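Local atomic coordinates of MoaF-like domain-containing protein (Burkholderia vietnamiensis, PDB entry 5HAL), a protein that is of unknown function but has a calycin-like beta-barrel fold, which suggests the binding of a small molecule in its interior. Residues R14-A19 and Y61-V66; D28-L33 and Y45-G50; A81-I86 and T96-A101. All blocks are in the same frame, centred on the assembly; numbering follows the deposited sequence.

Contact 1. Residues R14-A19 and Y61-V66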
loop_
_atom_site.group_PDB
_atom_site.type_symbol
_atom_site.label_atom_id
_atom_site.label_comp_id
_atom_site.label_asym_id
_atom_site.label_seq_id
_atom_site.Cartn_x
_atom_site.Cartn_y
_atom_site.Cartn_z
ATOM N N ARG A 14 11.673 13.577 -8.636
ATOM C CA ARG A 14 11.797 12.792 -7.410
ATOM C C ARG A 14 11.121 11.432 -7.583
ATOM O O ARG A 14 9.911 11.367 -7.837
ATOM C CB ARG A 14 11.175 13.573 -6.252
ATOM C CG ARG A 14 10.971 12.799 -4.963
ATOM C CD ARG A 14 10.303 13.677 -3.895
ATOM N NE ARG A 14 10.343 13.057 -2.569
ATOM C CZ ARG A 14 9.280 12.609 -1.903
ATOM N NH1 ARG A 14 8.061 12.718 -2.421
ATOM N NH2 ARG A 14 9.441 12.053 -0.708
ATOM N N ARG A 15 11.894 10.346 -7.453
ATOM C CA ARG A 15 11.344 8.997 -7.580
ATOM C C ARG A 15 11.618 8.183 -6.323
ATOM O O ARG A 15 12.756 8.170 -5.835
ATOM C CB ARG A 15 11.926 8.243 -8.797
ATOM C CG ARG A 15 11.545 8.786 -10.170
ATOM C CD ARG A 15 10.060 8.605 -10.489
ATOM N NE ARG A 15 9.752 9.027 -11.857
ATOM C CZ ARG A 15 9.534 10.289 -12.228
ATOM N NH1 ARG A 15 9.588 11.271 -11.334
ATOM N NH2 ARG A 15 9.265 10.576 -13.495
ATOM N N PRO A 16 10.622 7.479 -5.794
ATOM C CA PRO A 16 10.865 6.552 -4.685
ATOM C C PRO A 16 11.608 5.327 -5.175
ATOM O O PRO A 16 11.516 4.978 -6.361
ATOM C CB PRO A 16 9.450 6.190 -4.216
ATOM C CG PRO A 16 8.634 6.290 -5.467
ATOM C CD PRO A 16 9.218 7.453 -6.239
ATOM N N PRO A 17 12.362 4.651 -4.301
ATOM C CA PRO A 17 13.134 3.493 -4.766
ATOM C C PRO A 17 12.256 2.348 -5.197
ATOM O O PRO A 17 12.731 1.479 -5.936
ATOM C CB PRO A 17 13.987 3.108 -3.550
ATOM C CG PRO A 17 13.714 4.158 -2.504
ATOM C CD PRO A 17 12.451 4.834 -2.842
ATOM N N PHE A 18 10.990 2.325 -4.776
ATOM C CA PHE A 18 10.066 1.268 -5.157
ATOM C C PHE A 18 9.286 1.579 -6.436
ATOM O O PHE A 18 8.414 0.790 -6.822
ATOM C CB PHE A 18 9.102 0.964 -3.999
ATOM C CG PHE A 18 8.535 2.183 -3.316
ATOM C CD1 PHE A 18 9.141 2.707 -2.177
ATOM C CD2 PHE A 18 7.372 2.788 -3.792
ATOM C CE1 PHE A 18 8.600 3.822 -1.536
ATOM C CE2 PHE A 18 6.833 3.914 -3.159
ATOM C CZ PHE A 18 7.439 4.422 -2.029
ATOM N N ALA A 19 9.593 2.678 -7.120
ATOM C CA ALA A 19 8.895 2.980 -8.368
ATOM C C ALA A 19 9.205 1.916 -9.419
ATOM O O ALA A 19 10.319 1.397 -9.489
ATOM C CB ALA A 19 9.291 4.368 -8.892
ATOM N N TYR A 61 -0.410 8.691 -4.583
ATOM C CA TYR A 61 0.077 8.541 -3.215
ATOM C C TYR A 61 1.175 9.556 -2.928
ATOM O O TYR A 61 1.801 10.103 -3.837
ATOM C CB TYR A 61 0.601 7.113 -2.952
ATOM C CG TYR A 61 1.828 6.775 -3.770
ATOM C CD1 TYR A 61 1.712 6.269 -5.060
ATOM C CD2 TYR A 61 3.112 6.976 -3.255
ATOM C CE1 TYR A 61 2.848 5.966 -5.821
ATOM C CE2 TYR A 61 4.254 6.680 -4.010
ATOM C CZ TYR A 61 4.116 6.183 -5.287
ATOM O OH TYR A 61 5.244 5.893 -6.022
ATOM N N THR A 62 1.400 9.794 -1.640
ATOM C CA THR A 62 2.588 10.464 -1.135
ATOM C C THR A 62 3.471 9.431 -0.452
ATOM O O THR A 62 3.002 8.373 -0.028
ATOM C CB THR A 62 2.227 11.582 -0.136
ATOM O OG1 THR A 62 1.540 11.022 1.000
ATOM C CG2 THR A 62 1.320 12.625 -0.807
ATOM N N TRP A 63 4.759 9.737 -0.360
ATOM C CA TRP A 63 5.703 8.843 0.295
ATOM C C TRP A 63 6.767 9.691 0.968
ATOM O O TRP A 63 7.165 10.726 0.428
ATOM C CB TRP A 63 6.352 7.868 -0.700
ATOM C CG TRP A 63 7.240 8.544 -1.712
ATOM C CD1 TRP A 63 6.845 9.160 -2.867
ATOM C CD2 TRP A 63 8.671 8.659 -1.666
ATOM N NE1 TRP A 63 7.942 9.655 -3.542
ATOM C CE2 TRP A 63 9.075 9.354 -2.829
ATOM C CE3 TRP A 63 9.649 8.237 -0.760
ATOM C CZ2 TRP A 63 10.416 9.653 -3.099
ATOM C CZ3 TRP A 63 10.988 8.529 -1.029
ATOM C CH2 TRP A 63 11.357 9.230 -2.192
ATOM N N GLN A 64 7.213 9.257 2.153
ATOM C CA GLN A 64 8.277 9.924 2.903
ATOM C C GLN A 64 9.101 8.858 3.607
ATOM O O GLN A 64 8.532 7.921 4.187
ATOM C CB GLN A 64 7.738 10.898 3.968
ATOM C CG GLN A 64 6.641 11.832 3.493
ATOM C CD GLN A 64 7.159 12.885 2.524
ATOM O OE1 GLN A 64 8.361 13.157 2.472
ATOM N NE2 GLN A 64 6.252 13.477 1.746
ATOM N N PRO A 65 10.425 8.989 3.615
ATOM C CA PRO A 65 11.233 8.072 4.421
ATOM C C PRO A 65 10.973 8.307 5.899
ATOM O O PRO A 65 10.797 9.444 6.342
ATOM C CB PRO A 65 12.677 8.431 4.035
ATOM C CG PRO A 65 12.603 9.841 3.572
ATOM C CD PRO A 65 11.252 9.983 2.908
ATOM N N VAL A 66 10.905 7.217 6.657
ATOM C CA VAL A 66 10.857 7.300 8.113
ATOM C C VAL A 66 12.041 6.612 8.768
ATOM O O VAL A 66 12.289 6.842 9.960
ATOM C CB VAL A 66 9.535 6.737 8.676
ATOM C CG1 VAL A 66 8.342 7.443 8.035
ATOM C CG2 VAL A 66 9.443 5.263 8.425
HETATM O O HOH W 1 7.735 10.708 -6.286
HETATM O O HOH W 2 5.349 12.147 -1.943
#
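W63 is clasped between R14 and P16, one on each face of its indole, where the loop ahead of strand 22-27 packs against strand 56-67 of a calycin-like beta barrel. W63 stands on that strand. The tight side of the contact is largely apolar. P16 CB sits over the middle of the indole, 3.6 Å from the centroid of the six-membered ring, in a CH-pi contact. P16 to A19 form a type I beta turn, and P16 CB also lies over one face of the F18 ring, offset toward the rim. The edge of F18 points toward the face of the five-membered ring of W63, with the planes at 79°, and F18 CZ lies 3.9 Å from W63 CB. Y61 OH touches the same group: it is 3.5 Å from P16 CG and also packs on F18 CE2. Beyond these two segments, F18 meets the rings of Y36, Y71 and F89, and Y61 meets Y36. The loop is thus packed into an aromatic cluster.

The other face of W63 carries the solvent side. R14 is exposed and poorly ordered, so its position is less certain. Its CG is anti to the backbone N (chi1 168°) and the chain runs extended to NE. The guanidinium lies flat on the indole, planes 4° apart, and R14 CZ is 3.7 Å from the six-membered ring centroid, a cation-pi stack. In its own plane the guanidinium also reaches the backbone, with R14 NH2 donating to W63 O at 2.9 Å. One water accepts from R14 NH1 and from W63 N. Another lies at the edge of the indole, in its plane. It donates to R14 O at 2.8 Å and accepts the indole N-H, W63 NE1, at 2.9 Å.

Contact 2. Residues D28-L33 and Y45-G50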
loop_
_atom_site.group_PDB
_atom_site.type_symbol
_atom_site.label_atom_id
_atom_site.label_comp_id
_atom_site.label_asym_id
_atom_site.label_seq_id
_atom_site.Cartn_x
_atom_site.Cartn_y
_atom_site.Cartn_z
ATOM N N ASP A 28 -3.676 -10.534 8.073
ATOM C CA ASP A 28 -4.786 -11.377 8.481
ATOM C C ASP A 28 -6.048 -10.968 7.723
ATOM O O ASP A 28 -6.524 -9.835 7.846
ATOM C CB ASP A 28 -4.996 -11.279 9.988
ATOM C CG ASP A 28 -6.009 -12.272 10.492
ATOM O OD1 ASP A 28 -6.139 -13.357 9.886
ATOM O OD2 ASP A 28 -6.684 -11.968 11.493
ATOM N N GLY A 29 -6.558 -11.878 6.897
ATOM C CA GLY A 29 -7.786 -11.644 6.167
ATOM C C GLY A 29 -7.671 -10.779 4.933
ATOM O O GLY A 29 -8.703 -10.386 4.378
ATOM N N LEU A 30 -6.459 -10.475 4.472
ATOM C CA LEU A 30 -6.308 -9.591 3.323
ATOM C C LEU A 30 -4.960 -9.834 2.659
ATOM O O LEU A 30 -3.920 -9.796 3.323
ATOM C CB LEU A 30 -6.439 -8.118 3.749
ATOM C CG LEU A 30 -6.097 -7.064 2.696
ATOM C CD1 LEU A 30 -6.939 -7.270 1.476
ATOM C CD2 LEU A 30 -6.298 -5.656 3.253
ATOM N N THR A 31 -4.988 -10.094 1.354
ATOM C CA THR A 31 -3.795 -10.130 0.519
ATOM C C THR A 31 -4.005 -9.182 -0.647
ATOM O O THR A 31 -5.080 -9.162 -1.252
ATOM C CB THR A 31 -3.497 -11.534 -0.006
ATOM O OG1 THR A 31 -3.278 -12.417 1.095
ATOM C CG2 THR A 31 -2.254 -11.527 -0.898
ATOM N N ALA A 32 -2.985 -8.384 -0.951
ATOM C CA ALA A 32 -3.101 -7.423 -2.035
ATOM C C ALA A 32 -1.760 -7.274 -2.734
ATOM O O ALA A 32 -0.701 -7.586 -2.182
ATOM C CB ALA A 32 -3.587 -6.060 -1.534
ATOM N N LEU A 33 -1.829 -6.794 -3.968
ATOM C CA LEU A 33 -0.663 -6.385 -4.733
ATOM C C LEU A 33 -0.656 -4.863 -4.779
ATOM O O LEU A 33 -1.698 -4.253 -5.033
ATOM C CB LEU A 33 -0.705 -6.975 -6.149
ATOM C CG LEU A 33 -0.650 -8.494 -6.306
ATOM C CD1 LEU A 33 -0.974 -8.925 -7.751
ATOM C CD2 LEU A 33 0.735 -8.986 -5.948
ATOM N N TYR A 45 -3.525 -1.131 -7.329
ATOM C CA TYR A 45 -3.634 -2.236 -6.392
ATOM C C TYR A 45 -4.620 -3.271 -6.917
ATOM O O TYR A 45 -5.486 -2.979 -7.747
ATOM C CB TYR A 45 -4.056 -1.761 -4.981
ATOM C CG TYR A 45 -5.409 -1.052 -4.893
ATOM C CD1 TYR A 45 -6.607 -1.769 -4.786
ATOM C CD2 TYR A 45 -5.481 0.334 -4.900
ATOM C CE1 TYR A 45 -7.841 -1.108 -4.695
ATOM C CE2 TYR A 45 -6.695 0.997 -4.818
ATOM C CZ TYR A 45 -7.871 0.280 -4.714
ATOM O OH TYR A 45 -9.061 0.974 -4.627
ATOM N N ALA A 46 -4.445 -4.502 -6.442
ATOM C CA ALA A 46 -5.373 -5.593 -6.704
ATOM C C ALA A 46 -5.498 -6.409 -5.427
ATOM O O ALA A 46 -4.499 -6.918 -4.913
ATOM C CB ALA A 46 -4.901 -6.471 -7.869
ATOM N N ILE A 47 -6.711 -6.508 -4.903
ATOM C CA ILE A 47 -6.976 -7.347 -3.741
ATOM C C ILE A 47 -7.194 -8.774 -4.225
ATOM O O ILE A 47 -8.133 -9.048 -4.978
ATOM C CB ILE A 47 -8.190 -6.828 -2.962
ATOM C CG1 ILE A 47 -7.941 -5.378 -2.541
ATOM C CG2 ILE A 47 -8.489 -7.726 -1.756
ATOM C CD1 ILE A 47 -9.073 -4.781 -1.739
ATOM N N THR A 48 -6.318 -9.685 -3.809
ATOM C CA THR A 48 -6.330 -11.048 -4.316
ATOM C C THR A 48 -6.826 -12.065 -3.301
ATOM O O THR A 48 -6.912 -13.252 -3.631
ATOM C CB THR A 48 -4.928 -11.456 -4.793
ATOM O OG1 THR A 48 -4.049 -11.562 -3.667
ATOM C CG2 THR A 48 -4.366 -10.429 -5.777
ATOM N N ASP A 49 -7.154 -11.644 -2.081
ATOM C CA ASP A 49 -7.615 -12.592 -1.076
ATOM C C ASP A 49 -8.416 -11.850 -0.013
ATOM O O ASP A 49 -8.135 -10.692 0.305
ATOM C CB ASP A 49 -6.436 -13.347 -0.451
ATOM C CG ASP A 49 -6.818 -14.729 0.045
ATOM O OD1 ASP A 49 -7.932 -15.202 -0.277
ATOM O OD2 ASP A 49 -5.992 -15.348 0.749
ATOM N N GLY A 50 -9.421 -12.525 0.526
ATOM C CA GLY A 50 -10.267 -11.928 1.529
ATOM C C GLY A 50 -11.599 -11.510 0.948
ATOM O O GLY A 50 -11.881 -11.727 -0.232
#
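L30 CG is anti to the backbone N (chi1 171°), and chi2 near 57° sets CD1, which meets I47 CG2 at 3.6 Å. I47 CG2 is also anti to its own N, and the two side chains cross at about a right angle. The two strands form an antiparallel beta hairpin of the calycin-like barrel, with a classic beta bulge: T48 and D49 both face T31. The carbonyl of T31 takes both N-H groups of the bulge. T48 N donates to T31 O at 2.9 Å, with the donor tilted 32° from the carbonyl plane. The bond from D49 N to the same oxygen is weak, as is the one from T31 N to D49 O.

T31, L33, A46 and D49 share one face of the sheet, where T31 CB packs against D49 CB at 3.5 Å. T48 OG1 reaches T31 CG2 at 3.3 Å from the strand beside it. A32 and I47 point to the opposite face. Past the bulge they resume the pairing as a non-hydrogen-bonded pair. L33 and A46 follow as a hydrogen-bonded pair, bonded in both directions.

Strand 22-27 lies along the other edge of 30-36; T31 touches E24 and R26 there. At the open end of the hairpin, a side chain at G50 would jam against D49 O and run into G29 O. G50 CA approaches G29 O at 3.6 Å in a CA-H...O contact.

Contact 3. Residues A81-I86 and T96-A101. With EDO (1,2-ethanediol), chain B.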
loop_
_atom_site.group_PDB
_atom_site.type_symbol
_atom_site.label_atom_id
_atom_site.label_comp_id
_atom_site.label_asym_id
_atom_site.label_seq_id
_atom_site.Cartn_x
_atom_site.Cartn_y
_atom_site.Cartn_z
ATOM N N ALA A 81 -12.148 6.655 1.265
ATOM C CA ALA A 81 -11.408 5.880 2.258
ATOM C C ALA A 81 -9.938 6.283 2.228
ATOM O O ALA A 81 -9.393 6.592 1.166
ATOM C CB ALA A 81 -11.554 4.379 1.980
ATOM N N THR A 82 -9.286 6.295 3.399
ATOM C CA THR A 82 -7.877 6.679 3.483
ATOM C C THR A 82 -7.021 5.516 3.963
ATOM O O THR A 82 -7.459 4.681 4.768
ATOM C CB THR A 82 -7.652 7.874 4.415
ATOM O OG1 THR A 82 -8.000 7.509 5.755
ATOM C CG2 THR A 82 -8.500 9.054 3.980
ATOM N N VAL A 83 -5.784 5.476 3.468
ATOM C CA VAL A 83 -4.857 4.390 3.750
ATOM C C VAL A 83 -3.499 4.982 4.085
ATOM O O VAL A 83 -2.997 5.839 3.354
ATOM C CB VAL A 83 -4.726 3.421 2.560
ATOM C CG1 VAL A 83 -3.727 2.301 2.895
ATOM C CG2 VAL A 83 -6.095 2.839 2.188
ATOM N N VAL A 84 -2.901 4.516 5.182
ATOM C CA VAL A 84 -1.519 4.822 5.527
ATOM C C VAL A 84 -0.781 3.501 5.678
ATOM O O VAL A 84 -1.170 2.660 6.501
ATOM C CB VAL A 84 -1.413 5.641 6.822
ATOM C CG1 VAL A 84 0.050 5.829 7.206
ATOM C CG2 VAL A 84 -2.100 6.987 6.670
ATOM N N HIS A 85 0.277 3.323 4.888
ATOM C CA HIS A 85 1.230 2.226 5.027
ATOM C C HIS A 85 2.505 2.717 5.691
ATOM O O HIS A 85 3.007 3.793 5.359
ATOM C CB HIS A 85 1.643 1.653 3.670
ATOM C CG HIS A 85 0.692 0.666 3.086
ATOM N ND1 HIS A 85 1.115 -0.357 2.261
ATOM C CD2 HIS A 85 -0.657 0.566 3.160
ATOM C CE1 HIS A 85 0.064 -1.060 1.872
ATOM N NE2 HIS A 85 -1.021 -0.522 2.407
ATOM N N ILE A 86 3.075 1.892 6.570
ATOM C CA ILE A 86 4.480 2.008 6.944
ATOM C C ILE A 86 5.135 0.734 6.444
ATOM O O ILE A 86 4.994 -0.333 7.053
ATOM C CB ILE A 86 4.687 2.200 8.447
ATOM C CG1 ILE A 86 3.903 3.429 8.896
ATOM C CG2 ILE A 86 6.169 2.374 8.758
ATOM C CD1 ILE A 86 3.701 3.491 10.346
ATOM N N THR A 96 -0.344 -1.155 8.392
ATOM C CA THR A 96 -1.332 -0.339 7.700
ATOM C C THR A 96 -2.417 0.147 8.647
ATOM O O THR A 96 -2.829 -0.546 9.581
ATOM C CB THR A 96 -1.996 -1.097 6.528
ATOM O OG1 THR A 96 -2.792 -2.172 7.033
ATOM C CG2 THR A 96 -0.946 -1.666 5.618
ATOM N N PHE A 97 -2.882 1.353 8.357
ATOM C CA PHE A 97 -3.997 1.995 9.028
ATOM C C PHE A 97 -4.962 2.417 7.937
ATOM O O PHE A 97 -4.572 3.125 7.006
ATOM C CB PHE A 97 -3.516 3.206 9.833
ATOM C CG PHE A 97 -2.397 2.881 10.793
ATOM C CD1 PHE A 97 -2.676 2.560 12.110
ATOM C CD2 PHE A 97 -1.070 2.881 10.371
ATOM C CE1 PHE A 97 -1.640 2.243 13.017
ATOM C CE2 PHE A 97 -0.037 2.566 11.262
ATOM C CZ PHE A 97 -0.333 2.252 12.595
ATOM N N PHE A 98 -6.210 1.981 8.043
ATOM C CA PHE A 98 -7.172 2.114 6.956
ATOM C C PHE A 98 -8.466 2.646 7.557
ATOM O O PHE A 98 -9.017 2.048 8.487
ATOM C CB PHE A 98 -7.344 0.753 6.242
ATOM C CG PHE A 98 -8.581 0.628 5.393
ATOM C CD1 PHE A 98 -9.510 -0.374 5.648
ATOM C CD2 PHE A 98 -8.800 1.477 4.307
ATOM C CE1 PHE A 98 -10.662 -0.511 4.848
ATOM C CE2 PHE A 98 -9.945 1.347 3.503
ATOM C CZ PHE A 98 -10.877 0.359 3.776
ATOM N N THR A 99 -8.905 3.807 7.085
ATOM C CA THR A 99 -10.177 4.389 7.500
ATOM C C THR A 99 -11.125 4.228 6.321
ATOM O O THR A 99 -10.940 4.873 5.283
ATOM C CB THR A 99 -10.036 5.862 7.893
ATOM O OG1 THR A 99 -9.030 6.014 8.907
ATOM C CG2 THR A 99 -11.369 6.395 8.423
ATOM N N ALA A 100 -12.116 3.350 6.467
ATOM C CA ALA A 100 -13.096 3.153 5.406
ATOM C C ALA A 100 -13.971 4.391 5.252
ATOM O O ALA A 100 -14.045 5.245 6.143
ATOM C CB ALA A 100 -13.971 1.934 5.692
ATOM N N ALA A 101 -14.655 4.479 4.105
ATOM C CA ALA A 101 -15.618 5.564 3.909
ATOM C C ALA A 101 -16.669 5.587 5.015
ATOM O O ALA A 101 -17.224 6.646 5.330
ATOM C CB ALA A 101 -16.291 5.436 2.541
HETATM C C1 EDO B . -4.877 -1.271 2.823
HETATM O O1 EDO B . -3.596 -1.731 2.358
HETATM C C2 EDO B . -5.954 -1.590 1.792
HETATM O O2 EDO B . -7.265 -1.363 2.324
HETATM O O HOH W 3 -6.464 6.194 7.707
#
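H85 and T96 lie side by side on one face of an antiparallel beta hairpin. T96 CG2 sits over the imidazole, 3.6 Å from the ring centroid in a CH-pi contact, displaced toward the rim at H85 CD2. H85 NE2 is hydrogen-bonded to O1 of a 1,2-ethanediol at 2.8 Å. The bond is nearly straight, at 167°, and either partner could be the donor. The diol probably comes from the crystallisation liquor. Its other end lies over one face of the F98 ring, with EDO O2 3.7 Å above the plane, and V83 CG1 touches EDO C1. V83, H85 and F98 all contact the diol from one face of the sheet; such a molecule may mark a pocket.

F98 CG is anti to the backbone N (chi1 162°), and the F98 side chain crosses V83 obliquely, with V83 CG2 3.7 Å from F98 CD2. A81 CB packs at F98 CE2. The backbones of the two strands pair regularly. T82 with T99 and V84 with F97 are hydrogen-bonded pairs, each bonded in both directions. The opposite face carries T82, V84, F97 and T99. There a water is held 2.8 Å from T82 OG1 and 2.8 Å from T99 OG1. F97 also turns its ring edge to I86 CD1.

The next shell fixes the imidazole. D87 OD2 is hydrogen-bonded to H85 ND1, and the ring of W75 meets that of H85. T96 OG1 makes a weak hydrogen bond to L108 O. In the barrel, strand 82-88 pairs with 70-76 on its far edge, and strand 93-99 with 105-114. Y27 of strand 22-27 touches both H85 and T96.

All three contacts belong to one closed antiparallel barrel whose eight strands follow chain order. Contacts 2 and 3 are hairpins of neighbouring strands, whereas contact 1 brings the N-terminal loop onto strand 56-67. Contact 2 is nested inside the chain loop that contact 1 closes, yet the two lie on opposite sides of the chain's centre, about 22 Å apart between centres. The centre of contact 3 is about 17 Å from that of contact 1 and about 14 Å from that of contact 2. Contacts 2 and 3 do not touch; their nearest atoms are about 6 Å apart. The 1,2-ethanediol at contact 3 lies about 4 Å from the L30 side chain, consistent with a pocket shared by both hairpins.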